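Local structure of aromatic amino acid aminotransferase I (Candida albicans WO-1, 6HNU) at residues B[365-368]-B[369-373]; B[410-413]-B[414-417]; B[421-424]-B[425-428]; B[481-484]-B[485-488]. The protein binds pyridoxal 5'-phosphate and probably catalyses transfer of the amino group from aromatic amino acids to 2-oxoglutarate, giving aromatic oxo-acids and L-glutamate. All coordinates share one frame; numbering follows the deposited sequence.

Contact 1 (B[365-368]-B[369-373]); sequences HKRD and VAIDA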
ATOM      1  N   HIS B 365      -4.055   1.097  33.398  1.00 22.40           N
ATOM      2  CA  HIS B 365      -4.640   2.194  34.220  1.00 26.10           C
ATOM      3  C   HIS B 365      -5.925   2.706  33.556  1.00 26.90           C
ATOM      4  O   HIS B 365      -6.943   2.864  34.296  1.00 28.48           O
ATOM      5  CB  HIS B 365      -3.627   3.300  34.503  1.00 26.74           C
ATOM      6  CG  HIS B 365      -4.232   4.410  35.299  1.00 27.20           C
ATOM      7  ND1 HIS B 365      -4.809   4.185  36.535  1.00 27.99           N
ATOM      8  CD2 HIS B 365      -4.386   5.721  35.029  1.00 27.78           C
ATOM      9  CE1 HIS B 365      -5.309   5.320  36.985  1.00 28.34           C
ATOM     10  NE2 HIS B 365      -5.069   6.273  36.080  1.00 29.56           N
ATOM     11  N   LYS B 366      -5.902   2.942  32.233  1.00 24.73           N
ATOM     12  CA  LYS B 366      -7.082   3.419  31.453  1.00 23.79           C
ATOM     13  C   LYS B 366      -8.244   2.458  31.653  1.00 22.11           C
ATOM     14  O   LYS B 366      -9.354   2.951  31.910  1.00 23.01           O
ATOM     15  CB  LYS B 366      -6.792   3.515  29.957  1.00 25.38           C
ATOM     16  CG  LYS B 366      -5.798   4.590  29.561  1.00 25.26           C
ATOM     17  CD  LYS B 366      -5.526   4.583  28.076  1.00 27.83           C
ATOM     18  CE  LYS B 366      -4.289   5.376  27.717  1.00 29.46           C
ATOM     19  NZ  LYS B 366      -4.420   6.801  28.083  1.00 29.71           N
ATOM     20  N   ARG B 367      -7.991   1.162  31.526  1.00 20.86           N
ATOM     21  CA  ARG B 367      -8.985   0.082  31.704  1.00 21.77           C
ATOM     22  C   ARG B 367      -9.558   0.111  33.141  1.00 26.47           C
ATOM     23  O   ARG B 367     -10.812  -0.028  33.300  1.00 22.49           O
ATOM     24  CB  ARG B 367      -8.341  -1.259  31.374  1.00 20.56           C
ATOM     25  CG  ARG B 367      -9.278  -2.447  31.500  1.00 21.59           C
ATOM     26  CD  ARG B 367      -9.587  -2.944  32.902  1.00 21.63           C
ATOM     27  NE  ARG B 367      -8.408  -2.985  33.776  1.00 20.85           N
ATOM     28  CZ  ARG B 367      -7.495  -3.944  33.776  1.00 21.87           C
ATOM     29  NH1 ARG B 367      -6.479  -3.905  34.638  1.00 22.10           N
ATOM     30  NH2 ARG B 367      -7.611  -4.965  32.947  1.00 21.35           N
ATOM     31  N   ASP B 368      -8.706   0.286  34.162  1.00 24.81           N
ATOM     32  CA  ASP B 368      -9.179   0.285  35.574  1.00 25.25           C
ATOM     33  C   ASP B 368     -10.148   1.449  35.764  1.00 24.97           C
ATOM     34  O   ASP B 368     -11.202   1.240  36.396  1.00 29.27           O
ATOM     35  CB  ASP B 368      -8.018   0.429  36.553  1.00 26.61           C
ATOM     36  CG  ASP B 368      -7.087  -0.758  36.568  1.00 24.94           C
ATOM     37  OD1 ASP B 368      -7.540  -1.879  36.204  1.00 21.64           O
ATOM     38  OD2 ASP B 368      -5.917  -0.542  36.960  1.00 26.89           O
ATOM     39  N   VAL B 369      -9.831   2.614  35.209  1.00 25.13           N
ATOM     40  CA  VAL B 369     -10.634   3.851  35.386  1.00 25.90           C
ATOM     41  C   VAL B 369     -11.977   3.676  34.667  1.00 28.13           C
ATOM     42  O   VAL B 369     -13.044   4.022  35.253  1.00 24.60           O
ATOM     43  CB  VAL B 369      -9.840   5.078  34.910  1.00 25.89           C
ATOM     44  CG1 VAL B 369     -10.719   6.305  34.678  1.00 28.10           C
ATOM     45  CG2 VAL B 369      -8.723   5.378  35.904  1.00 28.39           C
ATOM     46  N   ALA B 370     -11.943   3.147  33.444  1.00 26.34           N
ATOM     47  CA  ALA B 370     -13.148   2.842  32.642  1.00 25.33           C
ATOM     48  C   ALA B 370     -14.069   1.903  33.413  1.00 23.72           C
ATOM     49  O   ALA B 370     -15.247   2.255  33.562  1.00 27.30           O
ATOM     50  CB  ALA B 370     -12.763   2.251  31.311  1.00 25.99           C
ATOM     51  N   ILE B 371     -13.572   0.760  33.855  1.00 23.61           N
ATOM     52  CA  ILE B 371     -14.393  -0.325  34.442  1.00 26.08           C
ATOM     53  C   ILE B 371     -14.867   0.069  35.848  1.00 29.43           C
ATOM     54  O   ILE B 371     -16.020  -0.279  36.210  1.00 27.58           O
ATOM     55  CB  ILE B 371     -13.623  -1.641  34.439  1.00 26.78           C
ATOM     56  CG1 ILE B 371     -13.246  -2.043  33.006  1.00 25.42           C
ATOM     57  CG2 ILE B 371     -14.407  -2.733  35.157  1.00 27.46           C
ATOM     58  CD1 ILE B 371     -14.419  -2.113  32.030  1.00 26.12           C
ATOM     59  N   ASP B 372     -14.026   0.740  36.629  1.00 28.86           N
ATOM     60  CA  ASP B 372     -14.476   1.366  37.907  1.00 29.05           C
ATOM     61  C   ASP B 372     -15.673   2.294  37.628  1.00 30.33           C
ATOM     62  O   ASP B 372     -16.633   2.289  38.417  1.00 31.27           O
ATOM     63  CB  ASP B 372     -13.339   2.157  38.557  1.00 26.08           C
ATOM     64  CG  ASP B 372     -12.258   1.317  39.201  1.00 24.24           C
ATOM     65  OD1 ASP B 372     -12.426   0.090  39.281  1.00 26.94           O
ATOM     66  OD2 ASP B 372     -11.246   1.916  39.620  1.00 27.55           O
ATOM     67  N   ALA B 373     -15.625   3.089  36.565  1.00 28.51           N
ATOM     68  CA  ALA B 373     -16.722   4.013  36.233  1.00 31.18           C
ATOM     69  C   ALA B 373     -17.956   3.199  35.787  1.00 35.19           C
ATOM     70  O   ALA B 373     -19.068   3.498  36.290  1.00 36.20           O
ATOM     71  CB  ALA B 373     -16.255   5.063  35.262  1.00 27.53           C
TER
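One face of the H365 imidazole is covered by V369, whose CG2 stands 4.0 Å from the ring centroid in a CH-pi contact, nearest to CE1 of H365 (3.6 Å). Because CG of H365 lies anti to its backbone N (chi1 179°), the ring leans forward along the helix, over the residue one turn on, where a branched valine offers a methyl rather than a flexible chain. The other flat group, the R367 guanidinium, holds the D368 carboxylate at its edge: NE and NH1 of R367 converge on OD1 of D368 alone, each at 2.8 Å. Both bent bonds (about 140°) reach it from the same face of the carboxylate, a side-on salt bridge rather than a two-oxygen pairing. The segments are consecutive turns of the long helix 334-377, joined by i to i+4 bonds such as N of I371 to O of R367 (2.9 Å). Helix 471-489 packs along it, with L471 on H365, V475 on V369 and L474 on A370, where the small alanine permits close approach. R367, bent at chi2 and chi3, also donates to the carbonyls of E255 and P388. OD1 of D372 is bonded by the hydroxyl of Y257 and forms a salt bridge with R264.

Contact 2 (B[410-413]-B[414-417]); sequences LEDP and LKVE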
ATOM      1  N   LEU B 410     -42.134  -3.830  19.506  1.00 23.32           N
ATOM      2  CA  LEU B 410     -42.357  -5.136  18.822  1.00 23.06           C
ATOM      3  C   LEU B 410     -41.272  -6.143  19.233  1.00 22.31           C
ATOM      4  O   LEU B 410     -40.895  -6.983  18.403  1.00 19.93           O
ATOM      5  CB  LEU B 410     -42.352  -4.904  17.309  1.00 26.44           C
ATOM      6  CG  LEU B 410     -43.004  -3.603  16.846  1.00 27.72           C
ATOM      7  CD1 LEU B 410     -42.928  -3.466  15.335  1.00 31.73           C
ATOM      8  CD2 LEU B 410     -44.450  -3.517  17.325  1.00 29.19           C
ATOM      9  N   GLU B 411     -40.837  -6.066  20.487  1.00 24.88           N
ATOM     10  CA  GLU B 411     -39.836  -6.981  21.094  1.00 28.56           C
ATOM     11  C   GLU B 411     -38.585  -6.980  20.210  1.00 25.44           C
ATOM     12  O   GLU B 411     -37.978  -8.057  19.984  1.00 28.69           O
ATOM     13  CB  GLU B 411     -40.481  -8.353  21.287  1.00 31.29           C
ATOM     14  CG  GLU B 411     -41.481  -8.325  22.417  1.00 36.03           C
ATOM     15  CD  GLU B 411     -42.790  -8.972  22.037  1.00 47.61           C
ATOM     16  OE1 GLU B 411     -42.758 -10.154  21.654  1.00 48.50           O
ATOM     17  OE2 GLU B 411     -43.823  -8.270  22.073  1.00 59.09           O
ATOM     18  N   ASP B 412     -38.211  -5.809  19.708  1.00 23.37           N
ATOM     19  CA  ASP B 412     -37.050  -5.683  18.791  1.00 22.82           C
ATOM     20  C   ASP B 412     -35.911  -5.073  19.600  1.00 19.88           C
ATOM     21  O   ASP B 412     -35.925  -3.906  19.957  1.00 18.50           O
ATOM     22  CB  ASP B 412     -37.420  -4.860  17.557  1.00 23.59           C
ATOM     23  CG  ASP B 412     -36.309  -4.713  16.533  1.00 26.36           C
ATOM     24  OD1 ASP B 412     -35.187  -5.249  16.763  1.00 23.70           O
ATOM     25  OD2 ASP B 412     -36.571  -4.053  15.511  1.00 26.71           O
ATOM     26  N   PRO B 413     -34.890  -5.875  19.961  1.00 22.82           N
ATOM     27  CA  PRO B 413     -33.791  -5.354  20.766  1.00 22.56           C
ATOM     28  C   PRO B 413     -33.066  -4.172  20.098  1.00 21.22           C
ATOM     29  O   PRO B 413     -32.548  -3.336  20.805  1.00 21.52           O
ATOM     30  CB  PRO B 413     -32.877  -6.572  20.994  1.00 24.21           C
ATOM     31  CG  PRO B 413     -33.434  -7.725  20.195  1.00 26.60           C
ATOM     32  CD  PRO B 413     -34.785  -7.303  19.639  1.00 24.50           C
ATOM     33  N   LEU B 414     -33.035  -4.132  18.760  1.00 21.43           N
ATOM     34  CA  LEU B 414     -32.349  -3.077  17.978  1.00 23.26           C
ATOM     35  C   LEU B 414     -33.085  -1.745  18.168  1.00 19.43           C
ATOM     36  O   LEU B 414     -32.427  -0.715  18.165  1.00 21.89           O
ATOM     37  CB  LEU B 414     -32.230  -3.507  16.507  1.00 24.75           C
ATOM     38  CG  LEU B 414     -31.473  -4.813  16.239  1.00 29.01           C
ATOM     39  CD1 LEU B 414     -31.294  -5.035  14.739  1.00 33.27           C
ATOM     40  CD2 LEU B 414     -30.117  -4.824  16.937  1.00 28.62           C
ATOM     41  N   LYS B 415     -34.398  -1.737  18.436  1.00 20.45           N
ATOM     42  CA  LYS B 415     -35.126  -0.486  18.770  1.00 20.75           C
ATOM     43  C   LYS B 415     -34.748  -0.000  20.167  1.00 21.06           C
ATOM     44  O   LYS B 415     -34.644   1.227  20.363  1.00 21.35           O
ATOM     45  CB  LYS B 415     -36.626  -0.729  18.608  1.00 23.85           C
ATOM     46  CG  LYS B 415     -37.055  -0.730  17.158  1.00 25.19           C
ATOM     47  CD  LYS B 415     -38.544  -0.780  17.014  1.00 26.82           C
ATOM     48  CE  LYS B 415     -38.979  -0.759  15.573  1.00 28.27           C
ATOM     49  NZ  LYS B 415     -40.313  -1.385  15.461  1.00 30.97           N
ATOM     50  N   VAL B 416     -34.486  -0.923  21.104  1.00 20.96           N
ATOM     51  CA  VAL B 416     -33.943  -0.562  22.434  1.00 20.64           C
ATOM     52  C   VAL B 416     -32.531   0.002  22.252  1.00 19.45           C
ATOM     53  O   VAL B 416     -32.234   1.028  22.823  1.00 20.18           O
ATOM     54  CB  VAL B 416     -33.985  -1.749  23.412  1.00 21.15           C
ATOM     55  CG1 VAL B 416     -33.324  -1.379  24.719  1.00 21.66           C
ATOM     56  CG2 VAL B 416     -35.414  -2.215  23.660  1.00 21.47           C
ATOM     57  N   GLU B 417     -31.698  -0.675  21.478  1.00 22.12           N
ATOM     58  CA  GLU B 417     -30.314  -0.187  21.168  1.00 20.78           C
ATOM     59  C   GLU B 417     -30.392   1.238  20.616  1.00 20.16           C
ATOM     60  O   GLU B 417     -29.647   2.085  21.106  1.00 18.37           O
ATOM     61  CB  GLU B 417     -29.634  -1.099  20.159  1.00 18.64           C
ATOM     62  CG  GLU B 417     -28.163  -0.799  19.923  1.00 21.13           C
ATOM     63  CD  GLU B 417     -27.590  -1.673  18.825  1.00 21.03           C
ATOM     64  OE1 GLU B 417     -28.124  -1.594  17.692  1.00 23.23           O
ATOM     65  OE2 GLU B 417     -26.602  -2.425  19.084  1.00 20.43           O
TER
HETATM   66  O   HOH W   1     -39.166  -3.970  14.887  1.00 26.21           O
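A water molecule makes the shortest polar link between D412 and K415: it donates to OD2 of D412 at 2.7 Å and accepts from NZ of K415 at 2.9 Å. The charged ends themselves stay 4.6 Å apart, measured from OD2 of D412 to NZ of K415, too far for a salt bridge, so the water bridges the two charged groups. The lysine chain is extended beyond CG and passes across the aspartate at about a right angle, its CG 3.7 Å from OD2 of D412. Its ammonium end comes to rest beside L410, with NZ of K415 3.3 Å from CD1 of that leucine.

The other carboxylate oxygen does a different job. OD1 of D412 accepts from N of L414 at 3.1 Å, the donor standing well above the carboxylate plane, which makes D412 the N-cap of helix 413-426. The aspartate's chi1 of -178° sets its carboxylate opposite the backbone N, so that it leans over the first turn, and its negative charge should suit the positive end of the helix dipole. A proline fits the next position because it has no N-H to satisfy, and its ring already favours helical phi. The backbone adds a weak bond from N of K415 to O of D412, then a sound one from N of E417 to O of P413 (2.9 Å). Facing the sheet, P413, V416 and E417 rest against I460 of strand 459-465, and the carboxylate of E417 accepts from the hydroxyl of S435.

Contact 3 (B[421-424]-B[425-428]); sequences HEQA and IKQG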
ATOM      1  N   HIS B 421     -28.932   4.553  22.400  1.00 24.58           N
ATOM      2  CA  HIS B 421     -27.957   5.360  21.602  1.00 22.68           C
ATOM      3  C   HIS B 421     -28.418   6.814  21.518  1.00 23.77           C
ATOM      4  O   HIS B 421     -27.617   7.692  21.846  1.00 21.16           O
ATOM      5  CB  HIS B 421     -27.764   4.769  20.199  1.00 22.42           C
ATOM      6  CG  HIS B 421     -26.699   5.398  19.363  1.00 24.25           C
ATOM      7  ND1 HIS B 421     -25.394   5.504  19.795  1.00 23.60           N
ATOM      8  CD2 HIS B 421     -26.717   5.831  18.078  1.00 22.99           C
ATOM      9  CE1 HIS B 421     -24.672   6.043  18.828  1.00 24.35           C
ATOM     10  NE2 HIS B 421     -25.452   6.237  17.765  1.00 24.70           N
ATOM     11  N   GLU B 422     -29.676   7.057  21.138  1.00 25.12           N
ATOM     12  CA  GLU B 422     -30.231   8.438  21.040  1.00 24.66           C
ATOM     13  C   GLU B 422     -30.172   9.126  22.416  1.00 24.10           C
ATOM     14  O   GLU B 422     -29.742  10.302  22.496  1.00 24.28           O
ATOM     15  CB  GLU B 422     -31.661   8.385  20.475  1.00 28.62           C
ATOM     16  CG  GLU B 422     -31.748   7.887  19.029  1.00 33.35           C
ATOM     17  CD  GLU B 422     -33.162   7.551  18.563  1.00 41.17           C
ATOM     18  OE1 GLU B 422     -34.117   8.022  19.247  1.00 42.13           O
ATOM     19  OE2 GLU B 422     -33.318   6.830  17.521  1.00 42.55           O
ATOM     20  N   GLN B 423     -30.560   8.412  23.476  1.00 23.98           N
ATOM     21  CA  GLN B 423     -30.592   8.966  24.859  1.00 24.64           C
ATOM     22  C   GLN B 423     -29.161   9.321  25.314  1.00 24.40           C
ATOM     23  O   GLN B 423     -28.963  10.430  25.812  1.00 24.53           O
ATOM     24  CB  GLN B 423     -31.276   7.991  25.819  1.00 25.45           C
ATOM     25  CG  GLN B 423     -31.396   8.552  27.237  1.00 26.81           C
ATOM     26  CD  GLN B 423     -32.455   9.619  27.382  1.00 29.72           C
ATOM     27  OE1 GLN B 423     -32.215  10.687  27.927  1.00 27.12           O
ATOM     28  NE2 GLN B 423     -33.653   9.335  26.887  1.00 31.25           N
ATOM     29  N   ALA B 424     -28.199   8.415  25.141  1.00 24.19           N
ATOM     30  CA  ALA B 424     -26.757   8.662  25.399  1.00 24.46           C
ATOM     31  C   ALA B 424     -26.343   9.976  24.746  1.00 24.94           C
ATOM     32  O   ALA B 424     -25.747  10.826  25.450  1.00 28.46           O
ATOM     33  CB  ALA B 424     -25.926   7.504  24.868  1.00 25.52           C
ATOM     34  N   ILE B 425     -26.620  10.134  23.452  1.00 23.92           N
ATOM     35  CA  ILE B 425     -26.209  11.344  22.692  1.00 25.87           C
ATOM     36  C   ILE B 425     -26.883  12.564  23.336  1.00 29.48           C
ATOM     37  O   ILE B 425     -26.198  13.563  23.580  1.00 28.10           O
ATOM     38  CB  ILE B 425     -26.523  11.216  21.187  1.00 25.51           C
ATOM     39  CG1 ILE B 425     -25.539  10.272  20.493  1.00 24.44           C
ATOM     40  CG2 ILE B 425     -26.507  12.576  20.521  1.00 29.09           C
ATOM     41  CD1 ILE B 425     -26.116   9.547  19.316  1.00 26.06           C
ATOM     42  N   LYS B 426     -28.173  12.465  23.643  1.00 30.94           N
ATOM     43  CA  LYS B 426     -28.901  13.565  24.327  1.00 32.23           C
ATOM     44  C   LYS B 426     -28.235  13.861  25.696  1.00 30.87           C
ATOM     45  O   LYS B 426     -28.174  15.014  26.070  1.00 31.55           O
ATOM     46  CB  LYS B 426     -30.378  13.195  24.438  1.00 33.47           C
ATOM     47  CG  LYS B 426     -31.271  14.270  25.046  1.00 36.39           C
ATOM     48  CD  LYS B 426     -32.657  13.787  25.397  1.00 37.35           C
ATOM     49  CE  LYS B 426     -33.479  14.826  26.140  1.00 40.36           C
ATOM     50  NZ  LYS B 426     -34.299  14.186  27.190  1.00 41.98           N
ATOM     51  N   GLN B 427     -27.743  12.859  26.421  1.00 32.07           N
ATOM     52  CA  GLN B 427     -27.055  13.059  27.724  1.00 31.91           C
ATOM     53  C   GLN B 427     -25.620  13.573  27.526  1.00 34.45           C
ATOM     54  O   GLN B 427     -24.997  13.886  28.551  1.00 37.39           O
ATOM     55  CB  GLN B 427     -27.037  11.762  28.534  1.00 35.61           C
ATOM     56  CG  GLN B 427     -28.413  11.249  28.961  1.00 34.94           C
ATOM     57  CD  GLN B 427     -29.188  12.185  29.861  1.00 39.33           C
ATOM     58  OE1 GLN B 427     -28.624  12.903  30.684  1.00 37.60           O
ATOM     59  NE2 GLN B 427     -30.508  12.152  29.727  1.00 41.23           N
ATOM     60  N   GLY B 428     -25.105  13.632  26.287  1.00 34.16           N
ATOM     61  CA  GLY B 428     -23.762  14.165  25.956  1.00 33.12           C
ATOM     62  C   GLY B 428     -22.648  13.106  25.932  1.00 33.24           C
ATOM     63  O   GLY B 428     -21.480  13.458  26.244  1.00 30.22           O
TER
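Q423 and Q427 run alongside each other in the same direction and join their amides through NE2 of Q427, which donates to OE1 of Q423 at 2.9 Å. The bond is nearly straight, 162° at the hydrogen, and lies in the carbonyl plane of Q423 and the amide plane of Q427, with the two planes only 25° apart. Glutamine suits both positions because one amide can accept and donate at once: while OE1 of Q423 takes this bond, its NE2 gives another to OE2 of E488 on helix 471-489. The two ends of the Q423 amide are thus both used, which should fix its rotation. Along the backbone, the carbonyls of H421 and E422 accept from N of I425 and K426 respectively. N of Q427 donates to O of Q423 at 2.8 Å. In the last turn N of G428 also donates to O of I425, at 2.9 Å. Here helix 413-426 closes in a Schellman motif, with G428 taking a positive phi of 92°, natural for glycine; further backbone bonds tie G428 to the second subunit. On another side of the helix CD1 of I425 sits over the centre of the H421 ring, 3.8 Å from its centroid, in a CH-pi contact. That ring also meets W436, with their planes steeply inclined, while I31 and Y34 of the second subunit pack against H421 and I425 respectively.

Contact 4 (B[481-484]-B[485-488]); sequences FGKA and VRAE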
ATOM      1  N   PHE B 481     -23.585   8.100  30.447  1.00 33.72           N
ATOM      2  CA  PHE B 481     -24.102   6.860  29.819  1.00 27.67           C
ATOM      3  C   PHE B 481     -24.979   6.125  30.831  1.00 30.80           C
ATOM      4  O   PHE B 481     -26.049   5.610  30.471  1.00 28.13           O
ATOM      5  CB  PHE B 481     -22.980   5.945  29.321  1.00 26.04           C
ATOM      6  CG  PHE B 481     -23.486   4.774  28.528  1.00 24.84           C
ATOM      7  CD1 PHE B 481     -23.970   4.941  27.241  1.00 28.14           C
ATOM      8  CD2 PHE B 481     -23.555   3.515  29.088  1.00 25.96           C
ATOM      9  CE1 PHE B 481     -24.456   3.862  26.519  1.00 25.74           C
ATOM     10  CE2 PHE B 481     -24.059   2.441  28.371  1.00 26.23           C
ATOM     11  CZ  PHE B 481     -24.508   2.619  27.090  1.00 25.88           C
ATOM     12  N   GLY B 482     -24.520   6.059  32.075  1.00 28.44           N
ATOM     13  CA  GLY B 482     -25.311   5.506  33.186  1.00 28.99           C
ATOM     14  C   GLY B 482     -26.669   6.206  33.284  1.00 27.20           C
ATOM     15  O   GLY B 482     -27.677   5.488  33.397  1.00 27.73           O
ATOM     16  N   LYS B 483     -26.690   7.533  33.212  1.00 31.87           N
ATOM     17  CA  LYS B 483     -27.942   8.352  33.267  1.00 37.09           C
ATOM     18  C   LYS B 483     -28.868   7.948  32.115  1.00 36.92           C
ATOM     19  O   LYS B 483     -30.097   7.847  32.323  1.00 33.76           O
ATOM     20  CB  LYS B 483     -27.706   9.838  33.002  1.00 39.26           C
ATOM     21  CG  LYS B 483     -27.165  10.683  34.137  1.00 48.15           C
ATOM     22  CD  LYS B 483     -27.485  12.156  33.911  1.00 53.58           C
ATOM     23  CE  LYS B 483     -26.299  13.075  34.098  1.00 59.68           C
ATOM     24  NZ  LYS B 483     -25.958  13.255  35.532  1.00 63.39           N
ATOM     25  N   ALA B 484     -28.293   7.803  30.916  1.00 30.91           N
ATOM     26  CA  ALA B 484     -29.042   7.494  29.685  1.00 31.93           C
ATOM     27  C   ALA B 484     -29.692   6.122  29.852  1.00 30.64           C
ATOM     28  O   ALA B 484     -30.912   5.985  29.524  1.00 30.32           O
ATOM     29  CB  ALA B 484     -28.126   7.600  28.481  1.00 30.02           C
ATOM     30  N   VAL B 485     -28.975   5.154  30.432  1.00 26.91           N
ATOM     31  CA  VAL B 485     -29.533   3.789  30.656  1.00 28.24           C
ATOM     32  C   VAL B 485     -30.628   3.900  31.732  1.00 31.18           C
ATOM     33  O   VAL B 485     -31.685   3.268  31.545  1.00 26.76           O
ATOM     34  CB  VAL B 485     -28.468   2.737  31.024  1.00 28.34           C
ATOM     35  CG1 VAL B 485     -29.089   1.379  31.369  1.00 28.26           C
ATOM     36  CG2 VAL B 485     -27.474   2.557  29.886  1.00 29.32           C
ATOM     37  N   ARG B 486     -30.394   4.697  32.780  1.00 30.46           N
ATOM     38  CA  ARG B 486     -31.390   4.889  33.884  1.00 35.68           C
ATOM     39  C   ARG B 486     -32.663   5.554  33.311  1.00 33.50           C
ATOM     40  O   ARG B 486     -33.763   5.027  33.565  1.00 35.02           O
ATOM     41  CB  ARG B 486     -30.762   5.655  35.061  1.00 37.18           C
ATOM     42  CG  ARG B 486     -30.879   4.933  36.406  1.00 43.70           C
ATOM     43  CD  ARG B 486     -29.858   5.301  37.486  1.00 41.48           C
ATOM     44  NE  ARG B 486     -29.371   6.644  37.230  1.00 42.80           N
ATOM     45  CZ  ARG B 486     -28.095   6.985  37.043  1.00 43.68           C
ATOM     46  NH1 ARG B 486     -27.128   6.081  37.161  1.00 42.61           N
ATOM     47  NH2 ARG B 486     -27.797   8.253  36.788  1.00 39.91           N
ATOM     48  N   ALA B 487     -32.537   6.636  32.546  1.00 29.79           N
ATOM     49  CA  ALA B 487     -33.682   7.270  31.858  1.00 30.95           C
ATOM     50  C   ALA B 487     -34.422   6.253  30.979  1.00 32.91           C
ATOM     51  O   ALA B 487     -35.658   6.191  31.077  1.00 30.77           O
ATOM     52  CB  ALA B 487     -33.253   8.464  31.058  1.00 32.27           C
ATOM     53  N   GLU B 488     -33.751   5.483  30.124  1.00 26.97           N
ATOM     54  CA  GLU B 488     -34.478   4.627  29.143  1.00 26.21           C
ATOM     55  C   GLU B 488     -35.195   3.473  29.829  1.00 27.67           C
ATOM     56  O   GLU B 488     -36.279   3.052  29.316  1.00 25.38           O
ATOM     57  CB  GLU B 488     -33.543   4.111  28.046  1.00 24.92           C
ATOM     58  CG  GLU B 488     -33.284   5.160  26.991  1.00 23.34           C
ATOM     59  CD  GLU B 488     -34.525   5.646  26.251  1.00 22.77           C
ATOM     60  OE1 GLU B 488     -35.354   4.806  25.866  1.00 21.75           O
ATOM     61  OE2 GLU B 488     -34.603   6.843  26.000  1.00 23.28           O
TER
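F481 and V485 meet at a slant, one turn apart on helix 471-489, with CG2 of V485 3.7 Å from CE2 of F481. The methyl sits off-centre relative to the ring, 4.2 Å from its centroid, in a CH-pi contact. The torsion that sets this up is chi1 of F481 (-173°), which carries the ring away from the backbone N and along the helix toward the valine. The beta-branch of V485 fixes its CG2 at the ring and beside O of F481 (3.4 Å). Beyond the pair, F462 meets the phenylalanine ring edge-to-face and P379 touches the valine.

R486 is turned quite differently. Its chain doubles back over the preceding turn, so one face of the guanidinium lies above O of G482 and CA of K483; NH2 of R486 is 3.5 Å from CA of K483 and 3.7 Å from its CG. G482, having no side chain, leaves room for this approach. The fold probably comes at some torsional cost, since chi1 (-125°) and chi3 (25°) of R486 depart from staggered values.

A484 and A487, with their short methyls, let helix 413-426 come close at Q423. OE1 of E488 accepts from NE2 of H403. Backbone bonds from each residue to the fourth before it, such as N of A487 to O of K483 at 2.7 Å, keep the turns regular. The chemistry is therefore divided: F481, A484 and V485 are buried and apolar, whereas K483 is exposed and R486 partly so, their like charges 5.5 Å apart (NZ of K483 to NH2 of R486), where solvent would probably screen them.

Along the chain the contacts come in series: contact 1 near the end of helix 334-377, contacts 2 and 3 at the start and close of helix 413-426, and contact 4 near the end of helix 471-489. Contacts 2 and 3 have centres about 17 Å apart on one helix. Contacts 3 and 4, with centres about 9 Å apart, touch directly where helices 413-426 and 471-489 pack. Contact 1 lies about 19 Å, centre to centre, from contact 4, yet helix 471-489 serves both, since helix 334-377 packs on it. Helices 413-426 and 471-489 flank the antiparallel sheet containing strand 459-465, consistent with the small C-terminal domain of fold-type I aminotransferases, while G428 carries contact 3 to the second subunit.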